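Local coordinates for pullulanase (Klebsiella oxytoca, PDB 2YOC), which hydrolyses the alpha-1,6-glucosidic linkages of pullulan and related alpha-dextrins, and is a substrate of the type 2 secretion system, at residues B[20-24]-B[185-189]; B[246-250]-B[352-357]; B[522-526]-B[900-904]. One frame throughout, in Å; residues are numbered along the deposited sequence.

Contact 1 (B[20-24]-B[185-189]); sequences DVVVR and IVRLY
Here the first modelled residues of the chain run past an outermost strand of the mixed beta sheet in the pullulanase N2 domain. Residues 185-189 are fully extended, while 20-24 is extended but mostly irregular; the two run 76° apart, so they cross rather than pair, and even the closest CA atoms, those of V23 and I185, stay 8.7 Å from each other. R187 does most of the bridging. Its side chain (chi1 m, then t, t) reaches out nearly straight and presents the guanidinium edge-on to the carbonyl of V21, with NH1 2.9 Å and NH2 2.8 Å from V21 O, a bifurcated acceptor. D20 adds a long salt bridge, OD1 to R187 NH2 at 3.8 Å, with water 1 donating to D20 OD1 at 3.2 Å. Y208 makes a cation-pi contact with R187 and hydrogen-bonds D20 OD2 through its hydroxyl. V23, chi1 t, points its CB toward the strand and packs against the side chains of I185, R187 and Y189: V23 CG2 lies 4.2 Å from I185 CG2 and 3.4 Å from R187 NH1. Y189 OH accepts a hydrogen bond from R187 NH1 at 2.8 Å and lies 3.3 Å from V23 CG2.

Contact 2 (B[246-250]-B[352-357]); sequences QGETV and YHPQSR
Residues 246 and 247 lead into strand 248-254 of the N2 sheet, while 352-353 belong to the last part of strand 344-353 in the beta domain of the carbohydrate-binding module 48 family; the contact thus joins two successive beta domains. G247 has phi/psi of -147/-143, and from E248 onward the chain is extended. On the other side, further on, 354-356 take helical angles, and R357 follows with a positive phi (60/17). The turn is tied by weak bonds from S356 N and R357 N to H353 O, the latter 2.8 Å, and by Q355 N donating to H353 ND1 at 3.2 Å. The segments come closest at G247 and Y352, CA to CA 5.5 Å, with no direct backbone pairing; instead water 2 donates to Q246 O and accepts from Y352 N, 2.7 Å from each.

Y352, chi1 t, points its CB toward the N2 strand and lays one ring face over G247 and E248. E248 CB sits 4.1 Å from the ring centroid, 25° off the normal, a CH-pi contact, and G247 O approaches Y352 CD2 at 3.4 Å. E248 is extended (t, t), so its carboxylate passes the ring and meets R357 side-on, through NE and NH2, in a bidentate salt bridge. V196 also binds this carboxylate through its backbone N. Y352 OH makes a weak hydrogen bond to E248 OE1 at 2.8 Å, and the same oxygen accepts R357 NE at 2.9 Å, while R357 NH2 reaches E248 OE2 at 2.8 Å.

Contact 3 (B[522-526]-B[900-904]); sequences SDSQD and VGMPR
The polar part centres on D523. Its side chain, chi1 t with CB pointing toward 900-904, brings OD2 to 2.9 Å from M902 N in a weak, bent hydrogen bond (123° at the hydrogen). D523 OD2 also lies 3.3 Å from G901 CA. G901 has phi/psi of 142/166, where a CB would jam against the carbonyl O of V900. Both segments are irregular, with CA pairs D523-G901 at 6.2 Å and Q525-M902 at 6.6 Å. Residues 522-526 link helices 512-520 and 529-537 in the Ins domain of pullulanases; 900-904 leads to helix 905-908, R904 being its N-cap residue, so the contact docks an interhelical loop of the Ins region on the chain following the barrel. Packing rests on M902, a selenomethionine folded back by three m rotamers. M902 CG lies 3.5 Å from S524 O and 3.4 Å from D523 OD2, and M902 CE 3.7 Å from Q525 CB; P528 and residues of helix 912-919, among them Y912 and I915, also touch this side chain. Q525 uses its CB here, while its amide end leads away to bond T916 on that same helix. Within the loop, S524 OG accepts a weak hydrogen bond from D526 N at 3.3 Å.

Contacts 1 and 2 share one sheet: strand 185-191 serves the first, its neighbour 248-254 the second, and the two contacts touch where Y189 O probably accepts a hydrogen bond from V250 N, at 2.8 Å. Their centres lie 19 Å apart. Contact 3 sits well away, its centre about 65 Å from that of contact 1 and 51 Å from that of contact 2. All three are partly buried, though contact 1, near the chain start, includes an exposed aspartate. Each of the first two relies on an arginine, bound mainly to a backbone carbonyl in contact 1 and to a carboxylate in contact 2. Contact 3 has no salt bridge between its segments, relying on selenomethionine packing between loops.

Contact 1 (B[20-24]-B[185-189])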
loop_
_atom_site.group_PDB
_atom_site.type_symbol
_atom_site.label_atom_id
_atom_site.label_comp_id
_atom_site.label_asym_id
_atom_site.label_seq_id
_atom_site.Cartn_x
_atom_site.Cartn_y
_atom_site.Cartn_z
ATOM N N ASP B 20 -59.864 5.103 34.437
ATOM C CA ASP B 20 -58.446 5.038 34.051
ATOM C C ASP B 20 -57.561 4.336 35.110
ATOM O O ASP B 20 -57.590 4.698 36.293
ATOM C CB ASP B 20 -57.910 6.437 33.696
ATOM C CG ASP B 20 -56.880 6.448 32.572
ATOM O OD1 ASP B 20 -56.720 5.393 31.886
ATOM O OD2 ASP B 20 -56.243 7.509 32.359
ATOM N N VAL B 21 -56.787 3.331 34.668
ATOM C CA VAL B 21 -55.929 2.470 35.498
ATOM C C VAL B 21 -54.949 3.192 36.434
ATOM O O VAL B 21 -54.260 4.128 36.029
ATOM C CB VAL B 21 -55.220 1.357 34.672
ATOM C CG1 VAL B 21 -54.731 0.210 35.561
ATOM C CG2 VAL B 21 -56.116 0.827 33.551
ATOM N N VAL B 22 -54.881 2.725 37.688
ATOM C CA VAL B 22 -53.944 3.258 38.664
ATOM C C VAL B 22 -52.685 2.423 38.653
ATOM O O VAL B 22 -52.764 1.197 38.734
ATOM C CB VAL B 22 -54.559 3.405 40.076
ATOM C CG1 VAL B 22 -53.489 3.366 41.176
ATOM C CG2 VAL B 22 -55.373 4.687 40.159
ATOM N N VAL B 23 -51.522 3.090 38.548
ATOM C CA VAL B 23 -50.232 2.421 38.606
ATOM C C VAL B 23 -49.945 2.068 40.061
ATOM O O VAL B 23 -50.084 2.907 40.948
ATOM C CB VAL B 23 -49.107 3.206 37.894
ATOM C CG1 VAL B 23 -47.736 2.557 38.109
ATOM C CG2 VAL B 23 -49.407 3.317 36.395
ATOM N N ARG B 24 -49.666 0.790 40.307
ATOM C CA ARG B 24 -49.414 0.285 41.647
ATOM C C ARG B 24 -48.269 -0.733 41.704
ATOM O O ARG B 24 -47.893 -1.317 40.682
ATOM C CB ARG B 24 -50.706 -0.270 42.286
ATOM C CG ARG B 24 -51.536 -1.189 41.389
ATOM C CD ARG B 24 -52.548 -1.980 42.194
ATOM N NE ARG B 24 -51.993 -3.179 42.830
ATOM C CZ ARG B 24 -51.945 -4.376 42.253
ATOM N NH1 ARG B 24 -52.372 -4.536 41.006
ATOM N NH2 ARG B 24 -51.452 -5.418 42.911
ATOM N N ILE B 185 -48.984 0.546 29.309
ATOM C CA ILE B 185 -49.138 1.832 29.988
ATOM C C ILE B 185 -47.797 2.616 29.977
ATOM O O ILE B 185 -46.785 2.131 30.505
ATOM C CB ILE B 185 -49.755 1.687 31.417
ATOM C CG1 ILE B 185 -51.214 1.152 31.390
ATOM C CG2 ILE B 185 -49.644 2.997 32.204
ATOM C CD1 ILE B 185 -52.294 2.059 30.604
ATOM N N VAL B 186 -47.804 3.816 29.337
ATOM C CA VAL B 186 -46.642 4.724 29.273
ATOM C C VAL B 186 -47.122 6.106 29.685
ATOM O O VAL B 186 -47.988 6.693 29.023
ATOM C CB VAL B 186 -45.862 4.703 27.914
ATOM C CG1 VAL B 186 -44.801 5.793 27.867
ATOM C CG2 VAL B 186 -45.217 3.341 27.667
ATOM N N ARG B 187 -46.596 6.605 30.812
ATOM C CA ARG B 187 -47.038 7.902 31.334
ATOM C C ARG B 187 -45.939 8.827 31.813
ATOM O O ARG B 187 -44.885 8.370 32.270
ATOM C CB ARG B 187 -48.002 7.695 32.503
ATOM C CG ARG B 187 -49.373 7.208 32.112
ATOM C CD ARG B 187 -50.011 6.539 33.312
ATOM N NE ARG B 187 -51.330 5.999 33.000
ATOM C CZ ARG B 187 -52.158 5.488 33.905
ATOM N NH1 ARG B 187 -51.816 5.461 35.191
ATOM N NH2 ARG B 187 -53.331 4.993 33.533
ATOM N N LEU B 188 -46.236 10.134 31.801
ATOM C CA LEU B 188 -45.325 11.117 32.359
ATOM C C LEU B 188 -45.910 11.698 33.658
ATOM O O LEU B 188 -46.708 12.629 33.620
ATOM C CB LEU B 188 -44.918 12.204 31.344
ATOM C CG LEU B 188 -43.873 13.224 31.804
ATOM C CD1 LEU B 188 -42.568 12.556 32.162
ATOM C CD2 LEU B 188 -43.652 14.271 30.739
ATOM N N TYR B 189 -45.534 11.099 34.798
ATOM C CA TYR B 189 -45.947 11.545 36.126
ATOM C C TYR B 189 -45.128 12.772 36.505
ATOM O O TYR B 189 -43.974 12.894 36.081
ATOM C CB TYR B 189 -45.761 10.417 37.167
ATOM C CG TYR B 189 -46.854 9.363 37.115
ATOM C CD1 TYR B 189 -46.880 8.402 36.101
ATOM C CD2 TYR B 189 -47.878 9.344 38.061
ATOM C CE1 TYR B 189 -47.899 7.450 36.033
ATOM C CE2 TYR B 189 -48.899 8.396 38.005
ATOM C CZ TYR B 189 -48.911 7.454 36.983
ATOM O OH TYR B 189 -49.922 6.518 36.936
HETATM O O HOH W 1 -54.001 5.002 30.237
#

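Contact 2 (B[246-250]-B[352-357])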
loop_
_atom_site.group_PDB
_atom_site.type_symbol
_atom_site.label_atom_id
_atom_site.label_comp_id
_atom_site.label_asym_id
_atom_site.label_seq_id
_atom_site.Cartn_x
_atom_site.Cartn_y
_atom_site.Cartn_z
ATOM N N GLN B 246 -41.187 22.989 36.047
ATOM C CA GLN B 246 -41.042 23.690 37.308
ATOM C C GLN B 246 -40.605 22.759 38.403
ATOM O O GLN B 246 -40.101 23.219 39.423
ATOM C CB GLN B 246 -42.361 24.388 37.700
ATOM C CG GLN B 246 -42.605 25.725 36.979
ATOM C CD GLN B 246 -41.607 26.775 37.398
ATOM O OE1 GLN B 246 -41.589 27.227 38.549
ATOM N NE2 GLN B 246 -40.717 27.134 36.485
ATOM N N GLY B 247 -40.814 21.465 38.210
ATOM C CA GLY B 247 -40.491 20.484 39.235
ATOM C C GLY B 247 -40.032 19.150 38.715
ATOM O O GLY B 247 -39.286 19.093 37.738
ATOM N N GLU B 248 -40.428 18.076 39.398
ATOM C CA GLU B 248 -40.040 16.731 38.999
ATOM C C GLU B 248 -40.989 16.151 37.938
ATOM O O GLU B 248 -42.170 16.508 37.891
ATOM C CB GLU B 248 -39.955 15.791 40.220
ATOM C CG GLU B 248 -39.350 14.442 39.871
ATOM C CD GLU B 248 -38.941 13.568 41.032
ATOM O OE1 GLU B 248 -37.915 13.882 41.682
ATOM O OE2 GLU B 248 -39.591 12.515 41.231
ATOM N N THR B 249 -40.437 15.306 37.061
ATOM C CA THR B 249 -41.138 14.508 36.065
ATOM C C THR B 249 -40.502 13.119 36.124
ATOM O O THR B 249 -39.287 12.989 36.321
ATOM C CB THR B 249 -41.062 15.067 34.639
ATOM O OG1 THR B 249 -39.697 15.156 34.239
ATOM C CG2 THR B 249 -41.793 16.378 34.474
ATOM N N VAL B 250 -41.315 12.086 35.975
ATOM C CA VAL B 250 -40.837 10.712 36.029
ATOM C C VAL B 250 -41.573 9.929 34.939
ATOM O O VAL B 250 -42.811 10.020 34.852
ATOM C CB VAL B 250 -41.055 10.106 37.449
ATOM C CG1 VAL B 250 -40.991 8.589 37.431
ATOM C CG2 VAL B 250 -40.059 10.665 38.455
ATOM N N TYR B 352 -35.643 22.821 41.457
ATOM C CA TYR B 352 -35.586 21.393 41.579
ATOM C C TYR B 352 -34.294 20.880 40.916
ATOM O O TYR B 352 -34.054 21.155 39.735
ATOM C CB TYR B 352 -36.833 20.750 40.941
ATOM C CG TYR B 352 -36.666 19.266 40.705
ATOM C CD1 TYR B 352 -36.740 18.360 41.756
ATOM C CD2 TYR B 352 -36.350 18.772 39.443
ATOM C CE1 TYR B 352 -36.570 16.992 41.548
ATOM C CE2 TYR B 352 -36.153 17.407 39.225
ATOM C CZ TYR B 352 -36.263 16.517 40.281
ATOM O OH TYR B 352 -36.060 15.169 40.057
ATOM N N HIS B 353 -33.471 20.125 41.670
ATOM C CA HIS B 353 -32.245 19.526 41.134
ATOM C C HIS B 353 -32.478 18.033 40.998
ATOM O O HIS B 353 -32.681 17.368 42.014
ATOM C CB HIS B 353 -31.027 19.784 42.039
ATOM C CG HIS B 353 -29.743 19.694 41.292
ATOM N ND1 HIS B 353 -29.423 18.572 40.541
ATOM C CD2 HIS B 353 -28.771 20.617 41.132
ATOM C CE1 HIS B 353 -28.262 18.842 39.964
ATOM N NE2 HIS B 353 -27.824 20.057 40.297
ATOM N N PRO B 354 -32.413 17.463 39.775
ATOM C CA PRO B 354 -32.664 16.021 39.626
ATOM C C PRO B 354 -31.663 15.083 40.301
ATOM O O PRO B 354 -32.026 13.941 40.587
ATOM C CB PRO B 354 -32.729 15.825 38.114
ATOM C CG PRO B 354 -32.943 17.199 37.543
ATOM C CD PRO B 354 -32.190 18.092 38.463
ATOM N N GLN B 355 -30.440 15.566 40.601
ATOM C CA GLN B 355 -29.427 14.776 41.306
ATOM C C GLN B 355 -29.863 14.466 42.747
ATOM O O GLN B 355 -29.657 13.344 43.212
ATOM C CB GLN B 355 -28.068 15.477 41.316
ATOM C CG GLN B 355 -26.921 14.535 41.631
ATOM C CD GLN B 355 -25.611 15.255 41.676
ATOM O OE1 GLN B 355 -25.230 15.960 40.731
ATOM N NE2 GLN B 355 -24.865 15.051 42.751
ATOM N N SER B 356 -30.446 15.461 43.446
ATOM C CA SER B 356 -30.917 15.356 44.820
ATOM C C SER B 356 -32.432 15.061 44.888
ATOM O O SER B 356 -32.974 14.752 45.962
ATOM C CB SER B 356 -30.597 16.646 45.568
ATOM O OG SER B 356 -31.235 17.751 44.953
ATOM N N ARG B 357 -33.114 15.177 43.744
ATOM C CA ARG B 357 -34.555 14.997 43.619
ATOM C C ARG B 357 -35.341 15.979 44.482
ATOM O O ARG B 357 -36.547 15.794 44.688
ATOM C CB ARG B 357 -34.990 13.557 43.827
ATOM C CG ARG B 357 -34.812 12.766 42.573
ATOM C CD ARG B 357 -35.333 11.375 42.753
ATOM N NE ARG B 357 -36.788 11.323 42.613
ATOM C CZ ARG B 357 -37.523 10.261 42.918
ATOM N NH1 ARG B 357 -36.946 9.156 43.377
ATOM N NH2 ARG B 357 -38.843 10.291 42.760
HETATM O O HOH W 2 -37.673 24.188 40.273
#

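Contact 3 (B[522-526]-B[900-904])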
loop_
_atom_site.group_PDB
_atom_site.type_symbol
_atom_site.label_atom_id
_atom_site.label_comp_id
_atom_site.label_asym_id
_atom_site.label_seq_id
_atom_site.Cartn_x
_atom_site.Cartn_y
_atom_site.Cartn_z
ATOM N N SER B 522 19.755 12.942 50.287
ATOM C CA SER B 522 19.478 11.508 50.392
ATOM C C SER B 522 18.311 11.024 49.504
ATOM O O SER B 522 17.835 9.892 49.664
ATOM C CB SER B 522 19.312 11.083 51.847
ATOM O OG SER B 522 18.392 11.909 52.540
ATOM N N ASP B 523 17.877 11.862 48.541
ATOM C CA ASP B 523 16.808 11.473 47.620
ATOM C C ASP B 523 17.347 10.449 46.619
ATOM O O ASP B 523 18.421 10.653 46.052
ATOM C CB ASP B 523 16.196 12.706 46.895
ATOM C CG ASP B 523 15.023 12.365 45.976
ATOM O OD1 ASP B 523 13.886 12.223 46.486
ATOM O OD2 ASP B 523 15.247 12.216 44.750
ATOM N N SER B 524 16.610 9.348 46.429
ATOM C CA SER B 524 16.943 8.252 45.506
ATOM C C SER B 524 15.648 7.559 45.120
ATOM O O SER B 524 14.628 7.828 45.750
ATOM C CB SER B 524 17.917 7.256 46.161
ATOM O OG SER B 524 17.337 6.226 46.956
ATOM N N GLN B 525 15.669 6.648 44.127
ATOM C CA GLN B 525 14.445 5.933 43.757
ATOM C C GLN B 525 13.828 5.139 44.944
ATOM O O GLN B 525 12.603 5.058 45.065
ATOM C CB GLN B 525 14.626 5.088 42.481
ATOM C CG GLN B 525 15.349 3.757 42.652
ATOM C CD GLN B 525 15.169 2.877 41.442
ATOM O OE1 GLN B 525 16.094 2.699 40.652
ATOM N NE2 GLN B 525 13.979 2.299 41.269
ATOM N N ASP B 526 14.688 4.616 45.842
ATOM C CA ASP B 526 14.292 3.863 47.045
ATOM C C ASP B 526 13.862 4.805 48.216
ATOM O O ASP B 526 13.105 4.382 49.096
ATOM C CB ASP B 526 15.403 2.876 47.484
ATOM C CG ASP B 526 16.001 2.037 46.361
ATOM O OD1 ASP B 526 15.327 1.069 45.910
ATOM O OD2 ASP B 526 17.146 2.342 45.938
ATOM N N VAL B 900 16.526 17.364 40.739
ATOM C CA VAL B 900 16.168 18.153 41.912
ATOM C C VAL B 900 15.287 17.309 42.820
ATOM O O VAL B 900 14.748 17.817 43.802
ATOM C CB VAL B 900 15.520 19.512 41.539
ATOM C CG1 VAL B 900 16.516 20.416 40.824
ATOM C CG2 VAL B 900 14.243 19.334 40.707
ATOM N N GLY B 901 15.166 16.028 42.476
ATOM C CA GLY B 901 14.377 15.049 43.214
ATOM C C GLY B 901 13.655 14.060 42.326
ATOM O O GLY B 901 13.548 14.264 41.113
HETATM N N MSE B 902 13.156 12.976 42.923
HETATM C CA MSE B 902 12.389 11.992 42.172
HETATM C C MSE B 902 11.014 12.608 41.910
HETATM O O MSE B 902 10.473 13.228 42.819
HETATM C CB MSE B 902 12.243 10.660 42.948
HETATM C CG MSE B 902 13.536 9.854 43.089
HETATM SE SE MSE B 902 14.583 9.583 41.444
HETATM C CE MSE B 902 13.577 8.143 40.618
ATOM N N PRO B 903 10.442 12.512 40.691
ATOM C CA PRO B 903 9.116 13.122 40.448
ATOM C C PRO B 903 7.969 12.393 41.171
ATOM O O PRO B 903 8.219 11.367 41.817
ATOM C CB PRO B 903 8.985 13.060 38.931
ATOM C CG PRO B 903 9.810 11.906 38.519
ATOM C CD PRO B 903 10.950 11.818 39.487
ATOM N N ARG B 904 6.718 12.914 41.077
ATOM C CA ARG B 904 5.559 12.315 41.754
ATOM C C ARG B 904 5.329 10.807 41.524
ATOM O O ARG B 904 5.063 10.388 40.395
ATOM C CB ARG B 904 4.274 13.128 41.501
ATOM C CG ARG B 904 3.966 14.184 42.518
ATOM C CD ARG B 904 2.655 13.847 43.206
ATOM N NE ARG B 904 1.999 15.004 43.809
ATOM C CZ ARG B 904 0.766 14.990 44.305
ATOM N NH1 ARG B 904 0.048 13.870 44.285
ATOM N NH2 ARG B 904 0.249 16.082 44.850
#